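Local atomic coordinates of phage-related protein (Bordetella bronchiseptica RB50, PDB entry 3BJQ), a protein that is probably a phage major capsid protein of the coat-protein E family, presumably building the shell of a prophage-derived particle. Residues E[88-93]-E[286-291]; E[16-21]-E[273-278]; E[24-29]-E[115-120]. All blocks are in the same frame, centred on the assembly; numbering follows the deposited sequence.

Interaction 1: E[88-93]-E[286-291]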
# COMPACT_ATOMS: atom_id res chain seq x y z
N GLU E 88 -34.09 -16.02 -9.71
CA GLU E 88 -34.08 -14.68 -9.14
C GLU E 88 -34.08 -14.76 -7.62
O GLU E 88 -35.08 -15.15 -6.99
CB GLU E 88 -35.30 -13.86 -9.63
CG GLU E 88 -35.09 -13.16 -10.99
CD GLU E 88 -36.30 -12.41 -11.47
OE1 GLU E 88 -37.40 -12.66 -10.93
OE2 GLU E 88 -36.17 -11.58 -12.38
N ALA E 89 -32.94 -14.39 -7.03
CA ALA E 89 -32.81 -14.24 -5.59
C ALA E 89 -33.65 -13.03 -5.15
O ALA E 89 -33.75 -12.06 -5.88
CB ALA E 89 -31.36 -14.03 -5.25
N LYS E 90 -34.18 -13.08 -3.94
CA LYS E 90 -35.14 -12.08 -3.46
C LYS E 90 -34.82 -11.69 -2.04
O LYS E 90 -34.62 -12.54 -1.19
CB LYS E 90 -36.55 -12.71 -3.52
CG LYS E 90 -37.68 -11.90 -3.01
CD LYS E 90 -39.04 -12.53 -3.41
CE LYS E 90 -39.21 -13.95 -2.88
NZ LYS E 90 -39.04 -14.01 -1.38
N VAL E 91 -34.74 -10.38 -1.81
CA VAL E 91 -34.61 -9.86 -0.46
C VAL E 91 -35.88 -9.09 -0.15
O VAL E 91 -36.07 -7.99 -0.66
CB VAL E 91 -33.36 -8.94 -0.29
CG1 VAL E 91 -33.40 -8.29 1.07
CG2 VAL E 91 -32.11 -9.74 -0.43
N PRO E 92 -36.76 -9.67 0.69
CA PRO E 92 -38.00 -9.01 1.01
C PRO E 92 -37.79 -7.79 1.90
O PRO E 92 -36.87 -7.76 2.72
CB PRO E 92 -38.81 -10.10 1.76
CG PRO E 92 -37.87 -11.06 2.24
CD PRO E 92 -36.62 -10.96 1.39
N ARG E 93 -38.66 -6.80 1.75
CA ARG E 93 -38.50 -5.56 2.51
C ARG E 93 -38.63 -5.76 4.02
O ARG E 93 -38.02 -5.00 4.79
CB ARG E 93 -39.48 -4.49 2.05
CG ARG E 93 -40.89 -4.89 2.22
CD ARG E 93 -41.78 -3.76 1.98
NE ARG E 93 -43.16 -4.18 2.17
CZ ARG E 93 -44.19 -3.35 2.13
NH1 ARG E 93 -43.99 -2.06 1.90
NH2 ARG E 93 -45.41 -3.81 2.32
N SER E 286 -39.84 -6.46 -2.91
CA SER E 286 -38.58 -7.13 -2.75
C SER E 286 -37.54 -6.58 -3.72
O SER E 286 -37.88 -6.09 -4.80
CB SER E 286 -38.75 -8.62 -3.05
OG SER E 286 -39.51 -9.29 -2.06
N TRP E 287 -36.27 -6.65 -3.32
CA TRP E 287 -35.15 -6.42 -4.22
C TRP E 287 -34.80 -7.76 -4.84
O TRP E 287 -34.70 -8.74 -4.13
CB TRP E 287 -33.93 -5.84 -3.50
CG TRP E 287 -34.12 -4.45 -3.11
CD1 TRP E 287 -34.64 -4.00 -1.93
CD2 TRP E 287 -33.81 -3.28 -3.88
NE1 TRP E 287 -34.66 -2.63 -1.91
CE2 TRP E 287 -34.14 -2.16 -3.09
CE3 TRP E 287 -33.24 -3.08 -5.14
CZ2 TRP E 287 -33.98 -0.86 -3.54
CZ3 TRP E 287 -33.04 -1.78 -5.57
CH2 TRP E 287 -33.43 -0.68 -4.78
N ILE E 288 -34.58 -7.77 -6.16
CA ILE E 288 -34.40 -9.00 -6.93
C ILE E 288 -33.03 -9.05 -7.60
O ILE E 288 -32.67 -8.16 -8.37
CB ILE E 288 -35.48 -9.11 -8.06
CG1 ILE E 288 -36.88 -9.02 -7.47
CG2 ILE E 288 -35.36 -10.40 -8.85
CD1 ILE E 288 -37.22 -10.12 -6.55
N TYR E 289 -32.27 -10.11 -7.32
CA TYR E 289 -30.97 -10.35 -7.97
C TYR E 289 -31.08 -11.52 -8.92
O TYR E 289 -31.34 -12.65 -8.49
CB TYR E 289 -29.88 -10.68 -6.97
CG TYR E 289 -29.67 -9.70 -5.87
CD1 TYR E 289 -30.55 -9.66 -4.80
CD2 TYR E 289 -28.54 -8.88 -5.84
CE1 TYR E 289 -30.36 -8.79 -3.76
CE2 TYR E 289 -28.33 -8.02 -4.78
CZ TYR E 289 -29.25 -7.99 -3.74
OH TYR E 289 -29.08 -7.13 -2.68
N GLY E 290 -30.84 -11.27 -10.19
CA GLY E 290 -30.81 -12.32 -11.18
C GLY E 290 -29.55 -13.12 -10.94
O GLY E 290 -28.47 -12.55 -10.78
N VAL E 291 -29.69 -14.44 -10.89
CA VAL E 291 -28.57 -15.35 -10.66
C VAL E 291 -28.53 -16.38 -11.81
O VAL E 291 -29.53 -17.03 -12.13
CB VAL E 291 -28.71 -16.09 -9.34
CG1 VAL E 291 -27.48 -16.99 -9.10
CG2 VAL E 291 -28.90 -15.10 -8.21
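Ala89 and Tyr289 bond to each other through both of their backbone polar groups. Ala89 N gives its hydrogen to Tyr289 O at 2.8 Å, and Tyr289 N returns one to Ala89 O. Val91 and Trp287 repeat the exchange two residues on. Val91 N reaches Trp287 O at 2.8 Å, and Trp287 N bonds back to Val91 O. Weaker CA-H...O contacts fill the positions between, such as Ile288 CA to Ala89 O at 3.3 Å.

This is a regular antiparallel beta ladder. Ala89-Tyr289 and Val91-Trp287 are the hydrogen-bonded pairs. Glu88-Gly290, Lys90-Ile288 and Pro92-Ser286 are non-hydrogen-bonded. Strand 87-92 thereby joins the mixed sheet through strand 286-299, although 192 residues separate the two segments.

On the face of Glu88, Lys90 and Ile288, the extended Glu88 chain crosses Ile288 obliquely. Ile288 CG2 lies 3.4 Å from Glu88 CD and also touches Glu88 CG and CB. Glu88 OE2 is hydrogen-bonded to Tyr279 OH, and OE1 forms a salt bridge with Arg70 of a second subunit. With CG anti to the backbone N (chi1 176°), Lys90 CG lies 3.5 Å from Ser286 CB, a tight carbon pair. The Lys90 ammonium forms a salt bridge to Asp72 of the second subunit. Ser286 OG bonds to the carbonyl of Ala284.

The face of Ala89, Val91, Trp287 and Tyr289 is mostly apolar, though Trp287 NE1 is hydrogen-bonded to Ala99 O. Ala89 CB packs against Tyr289 CB and, at 4.0 Å, against Val291 CG2. Val91 CG2 meets the rim of the Tyr289 ring at CE1, 3.9 Å away, near the ring plane. Helix 105-131 packs on part of this face, with Ser111 touching Ala89, Val91 and Tyr289.

Interaction 2: E[16-21]-E[273-278]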
# COMPACT_ATOMS: atom_id res chain seq x y z
N ILE E 16 -19.04 -8.37 -6.40
CA ILE E 16 -18.86 -8.86 -5.03
C ILE E 16 -19.76 -10.07 -4.79
O ILE E 16 -19.33 -11.07 -4.26
CB ILE E 16 -19.18 -7.76 -3.99
CG1 ILE E 16 -18.06 -6.71 -3.96
CG2 ILE E 16 -19.35 -8.37 -2.61
CD1 ILE E 16 -18.13 -5.71 -5.08
N LEU E 17 -21.02 -9.97 -5.19
CA LEU E 17 -21.92 -11.10 -5.01
C LEU E 17 -21.57 -12.27 -5.96
O LEU E 17 -21.74 -13.42 -5.60
CB LEU E 17 -23.39 -10.68 -5.12
CG LEU E 17 -23.97 -9.90 -3.93
CD1 LEU E 17 -25.40 -9.49 -4.27
CD2 LEU E 17 -23.95 -10.75 -2.67
N SER E 18 -21.04 -11.96 -7.14
CA SER E 18 -20.55 -12.97 -8.06
C SER E 18 -19.36 -13.73 -7.46
O SER E 18 -19.30 -14.96 -7.52
CB SER E 18 -20.17 -12.33 -9.38
OG SER E 18 -21.35 -11.86 -10.01
N THR E 19 -18.43 -13.01 -6.86
CA THR E 19 -17.32 -13.64 -6.16
C THR E 19 -17.86 -14.51 -5.03
O THR E 19 -17.43 -15.65 -4.85
CB THR E 19 -16.34 -12.59 -5.66
OG1 THR E 19 -15.79 -11.93 -6.81
CG2 THR E 19 -15.21 -13.21 -4.81
N HIS E 20 -18.81 -13.99 -4.28
CA HIS E 20 -19.44 -14.82 -3.24
C HIS E 20 -20.07 -16.11 -3.80
O HIS E 20 -19.86 -17.18 -3.23
CB HIS E 20 -20.47 -14.01 -2.45
CG HIS E 20 -21.27 -14.83 -1.50
ND1 HIS E 20 -20.86 -15.08 -0.21
CD2 HIS E 20 -22.45 -15.49 -1.66
CE1 HIS E 20 -21.77 -15.84 0.40
NE2 HIS E 20 -22.73 -16.10 -0.46
N ALA E 21 -20.82 -16.02 -4.90
CA ALA E 21 -21.44 -17.18 -5.54
C ALA E 21 -20.41 -18.22 -5.98
O ALA E 21 -20.70 -19.41 -5.92
CB ALA E 21 -22.30 -16.79 -6.78
N PRO E 273 -20.91 -19.07 -11.76
CA PRO E 273 -22.10 -18.29 -11.49
C PRO E 273 -21.91 -16.79 -11.49
O PRO E 273 -20.89 -16.31 -11.00
CB PRO E 273 -22.49 -18.75 -10.08
CG PRO E 273 -21.22 -19.12 -9.47
CD PRO E 273 -20.44 -19.76 -10.55
N LEU E 274 -22.91 -16.08 -12.02
CA LEU E 274 -22.96 -14.62 -12.04
C LEU E 274 -24.18 -14.14 -11.27
O LEU E 274 -25.22 -14.76 -11.35
CB LEU E 274 -23.10 -14.08 -13.47
CG LEU E 274 -22.08 -14.36 -14.57
CD1 LEU E 274 -22.70 -14.04 -15.94
CD2 LEU E 274 -20.75 -13.60 -14.36
N VAL E 275 -24.04 -13.05 -10.53
CA VAL E 275 -25.16 -12.38 -9.86
C VAL E 275 -25.24 -10.97 -10.46
O VAL E 275 -24.22 -10.27 -10.56
CB VAL E 275 -24.94 -12.26 -8.36
CG1 VAL E 275 -26.14 -11.61 -7.72
CG2 VAL E 275 -24.68 -13.65 -7.75
N GLU E 276 -26.45 -10.59 -10.84
CA GLU E 276 -26.74 -9.28 -11.41
C GLU E 276 -27.08 -8.24 -10.34
O GLU E 276 -27.56 -8.58 -9.24
CB GLU E 276 -27.93 -9.38 -12.38
CG GLU E 276 -27.69 -10.33 -13.54
CD GLU E 276 -28.96 -10.64 -14.35
OE1 GLU E 276 -29.82 -9.72 -14.51
OE2 GLU E 276 -29.09 -11.81 -14.82
N VAL E 277 -26.83 -6.97 -10.67
CA VAL E 277 -27.20 -5.87 -9.79
C VAL E 277 -28.71 -5.98 -9.52
O VAL E 277 -29.47 -6.39 -10.41
CB VAL E 277 -26.86 -4.50 -10.41
CG1 VAL E 277 -25.37 -4.32 -10.53
CG2 VAL E 277 -27.55 -4.33 -11.77
N PRO E 278 -29.14 -5.71 -8.27
CA PRO E 278 -30.57 -5.88 -7.98
C PRO E 278 -31.45 -4.82 -8.58
O PRO E 278 -30.99 -3.72 -8.88
CB PRO E 278 -30.64 -5.76 -6.46
CG PRO E 278 -29.44 -4.96 -6.08
CD PRO E 278 -28.38 -5.30 -7.08
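Pro273 meets Ala21 at the start of the segment, where a cis peptide bond leads into the proline. The ring turns its CG toward the helix. Pro273 CG lies 3.7 Å from Ala21 CB and also touches Ala21 O, so the proline packs on both the methyl and the backbone carbonyl.

Leu274 points its side chain away from helix 15-22. Its backbone still passes close to Ser18, with Leu274 CA 3.8 Å from Ser18 OG.

Val275 has the largest share of the contact. Val275 N bonds to Ser18 OG at 3.0 Å, and the bond is nearly straight at 174°. Ser18 OG sits beside its own backbone N (chi1 -67°), and it also bonds to the carbonyl of Asp14. Two partners thus hold this buried hydroxyl. The two methyls of Val275 meet different parts of the helix. Val275 CG1 rests on Leu17 CB at 3.9 Å and also touches Leu17 CD1. Val275 CG2 lies over the backbone, 3.6 Å from Leu17 O, and reaches Ala21 CB at 4.1 Å. Val112 of helix 105-131 also touches Val275.

The backbone of Val275 is tied both to Ser18 OG and to the backbone of Asp14, just ahead of the helix. The arrangement is that of a short helix packed against the edge of a strand, here the N-terminal helix 15-22 on strand 274-281 of the mixed sheet.

Interaction 3: E[24-29]-E[115-120]. With PG4 (tetraethylene glycol), chain V.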
# COMPACT_ATOMS: atom_id res chain seq x y z
N TYR E 24 -19.37 -20.59 -3.20
CA TYR E 24 -20.45 -21.41 -2.64
C TYR E 24 -20.11 -22.88 -2.72
O TYR E 24 -19.78 -23.36 -3.80
CB TYR E 24 -21.77 -21.16 -3.39
CG TYR E 24 -22.99 -21.91 -2.87
CD1 TYR E 24 -23.82 -21.33 -1.92
CD2 TYR E 24 -23.34 -23.16 -3.36
CE1 TYR E 24 -24.93 -22.00 -1.44
CE2 TYR E 24 -24.46 -23.85 -2.88
CZ TYR E 24 -25.24 -23.26 -1.90
OH TYR E 24 -26.35 -23.88 -1.42
N ARG E 25 -20.18 -23.58 -1.59
CA ARG E 25 -19.87 -25.00 -1.49
C ARG E 25 -21.01 -25.76 -0.82
O ARG E 25 -21.71 -25.24 0.03
CB ARG E 25 -18.61 -25.20 -0.64
CG ARG E 25 -17.38 -24.46 -1.13
CD ARG E 25 -16.84 -25.08 -2.41
NE ARG E 25 -15.63 -24.39 -2.87
CZ ARG E 25 -15.58 -23.46 -3.82
NH1 ARG E 25 -16.67 -23.06 -4.48
NH2 ARG E 25 -14.41 -22.92 -4.12
N GLN E 26 -21.21 -26.99 -1.27
CA GLN E 26 -22.16 -27.92 -0.67
C GLN E 26 -21.38 -29.22 -0.52
O GLN E 26 -21.33 -30.03 -1.43
CB GLN E 26 -23.37 -28.10 -1.58
CG GLN E 26 -24.46 -27.07 -1.42
CD GLN E 26 -25.37 -27.32 -0.23
OE1 GLN E 26 -25.30 -28.35 0.41
NE2 GLN E 26 -26.23 -26.37 0.05
N SER E 27 -20.74 -29.38 0.63
CA SER E 27 -19.81 -30.48 0.85
C SER E 27 -20.43 -31.89 0.81
O SER E 27 -19.72 -32.85 0.53
CB SER E 27 -19.09 -30.27 2.18
OG SER E 27 -20.04 -30.38 3.24
N THR E 28 -21.73 -32.03 1.07
CA THR E 28 -22.34 -33.36 1.03
C THR E 28 -22.87 -33.74 -0.37
O THR E 28 -23.31 -34.88 -0.57
CB THR E 28 -23.44 -33.53 2.10
OG1 THR E 28 -24.63 -32.82 1.72
CG2 THR E 28 -22.94 -33.09 3.47
N LEU E 29 -22.86 -32.78 -1.31
CA LEU E 29 -23.22 -33.07 -2.69
C LEU E 29 -21.93 -33.49 -3.41
O LEU E 29 -20.91 -32.84 -3.27
CB LEU E 29 -23.88 -31.87 -3.37
CG LEU E 29 -25.15 -31.33 -2.70
CD1 LEU E 29 -25.71 -30.24 -3.55
CD2 LEU E 29 -26.18 -32.40 -2.49
N VAL E 115 -30.99 -19.59 -4.08
CA VAL E 115 -31.09 -20.03 -5.47
C VAL E 115 -29.92 -20.94 -5.89
O VAL E 115 -30.11 -21.88 -6.68
CB VAL E 115 -31.29 -18.83 -6.44
CG1 VAL E 115 -32.51 -18.05 -6.02
CG2 VAL E 115 -30.08 -17.95 -6.45
N LEU E 116 -28.73 -20.72 -5.34
CA LEU E 116 -27.61 -21.57 -5.64
C LEU E 116 -27.86 -22.99 -5.13
O LEU E 116 -27.43 -23.95 -5.76
CB LEU E 116 -26.30 -20.99 -5.08
CG LEU E 116 -25.77 -19.72 -5.76
CD1 LEU E 116 -24.50 -19.21 -5.10
CD2 LEU E 116 -25.51 -20.02 -7.24
N ARG E 117 -28.55 -23.12 -4.00
CA ARG E 117 -28.83 -24.46 -3.46
C ARG E 117 -29.78 -25.24 -4.34
O ARG E 117 -29.65 -26.45 -4.49
CB ARG E 117 -29.43 -24.43 -2.06
CG ARG E 117 -29.49 -25.88 -1.52
CD ARG E 117 -30.28 -26.03 -0.31
NE ARG E 117 -30.26 -27.39 0.24
CZ ARG E 117 -31.19 -28.33 0.06
NH1 ARG E 117 -32.20 -28.15 -0.76
NH2 ARG E 117 -31.05 -29.49 0.68
N ILE E 118 -30.77 -24.54 -4.87
CA ILE E 118 -31.69 -25.11 -5.83
C ILE E 118 -30.94 -25.62 -7.06
O ILE E 118 -31.20 -26.72 -7.55
CB ILE E 118 -32.71 -24.05 -6.30
CG1 ILE E 118 -33.69 -23.71 -5.19
CG2 ILE E 118 -33.47 -24.54 -7.51
CD1 ILE E 118 -35.09 -24.29 -5.41
N MSE E 119 -30.02 -24.81 -7.57
CA MSE E 119 -29.22 -25.20 -8.73
C MSE E 119 -28.28 -26.35 -8.41
O MSE E 119 -27.98 -27.19 -9.26
CB MSE E 119 -28.42 -24.01 -9.25
CG MSE E 119 -29.28 -22.99 -9.99
SE MSE E 119 -28.39 -21.29 -10.30
CE MSE E 119 -29.86 -20.38 -11.23
N ALA E 120 -27.79 -26.37 -7.18
CA ALA E 120 -26.88 -27.42 -6.73
C ALA E 120 -27.54 -28.78 -6.65
O ALA E 120 -26.96 -29.82 -7.01
CB ALA E 120 -26.30 -27.03 -5.41
O1 PG4 V . -28.28 -26.80 1.89
C1 PG4 V . -27.66 -27.52 2.97
C2 PG4 V . -28.19 -28.93 3.16
O2 PG4 V . -28.32 -29.58 1.89
C3 PG4 V . -27.65 -30.84 1.80
C4 PG4 V . -28.21 -31.58 0.60
O3 PG4 V . -29.42 -32.17 1.03
C5 PG4 V . -30.22 -32.72 -0.02
C6 PG4 V . -31.22 -33.71 0.56
O4 PG4 V . -30.75 -34.66 1.54
C7 PG4 V . -29.34 -34.93 1.71
C8 PG4 V . -28.67 -34.34 2.97
O5 PG4 V . -28.40 -35.35 3.97
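Tyr24 lies against helix 105-131 with the flat of its ring on Leu116. Leu116 CB stands 3.8 Å from the ring centroid and only 1° off the ring normal, a CH-pi contact almost exactly over the centre. With Tyr24 CG anti to the backbone N (chi1 -178°), both Tyr24 CB and CG also pack on Leu116 CD1. The phenol oxygen ends beside Arg117, with Tyr24 OH 3.2 Å from Arg117 CB. The same oxygen accepts a hydrogen bond from Gln26 NE2 at 2.9 Å, nearly straight and in the plane of the amide.

Ala120 CB meets Leu29 CD1 at 3.8 Å, and it also approaches Tyr24 CE2 and Gln26 CG more loosely. Leu29 ends the type I turn that starts at Gln26.

Leu116 also touches Val291 of strand 286-299. Arg117 leaves the helix as a chain extended to NE and runs past Gln26. Arg117 NE bonds to O1 of a bound tetraethylene glycol, PG4, at 2.6 Å, and Arg117 NH2 bonds to PG4 O2 at 3.0 Å. Gln26 NE2 donates to the same PG4 O1 at 2.8 Å. The guanidinium also makes a cation-pi contact with Tyr58 and a hydrogen bond to Asn59, both of a second subunit.

No hydrogen bond joins the loop directly to the helix. Apolar packing holds them, and their polar ends converge on a glycol probably from the crystallisation liquor. N-H donors of Gln26 and Arg117, with Tyr58 OH of the second subunit, grip the glycol at the subunit boundary, where its oxygens may stand in for water.

How the interactions relate
The three contacts lie on the same side of the chain's centre and touch one another. Interactions 1 and 2 have centres about 12 Å apart and share the sheet, since strands 274-281 and 286-299 are neighbours. Gly290 O lies 2.8 Å from Glu276 N, a probable hydrogen bond, and Tyr289 CE2 packs on Leu17 CD1. Helix 105-131 links interactions 1 and 3, about 18 Å apart between centres: Val291 CG2 is 3.6 Å from Val115 CG2. Interactions 2 and 3 meet where Ala21 CB lies 3.7 Å from Leu116 CD1. Interactions 1 and 3 both make polar contacts with the second subunit, and the described glycol binds at interaction 3.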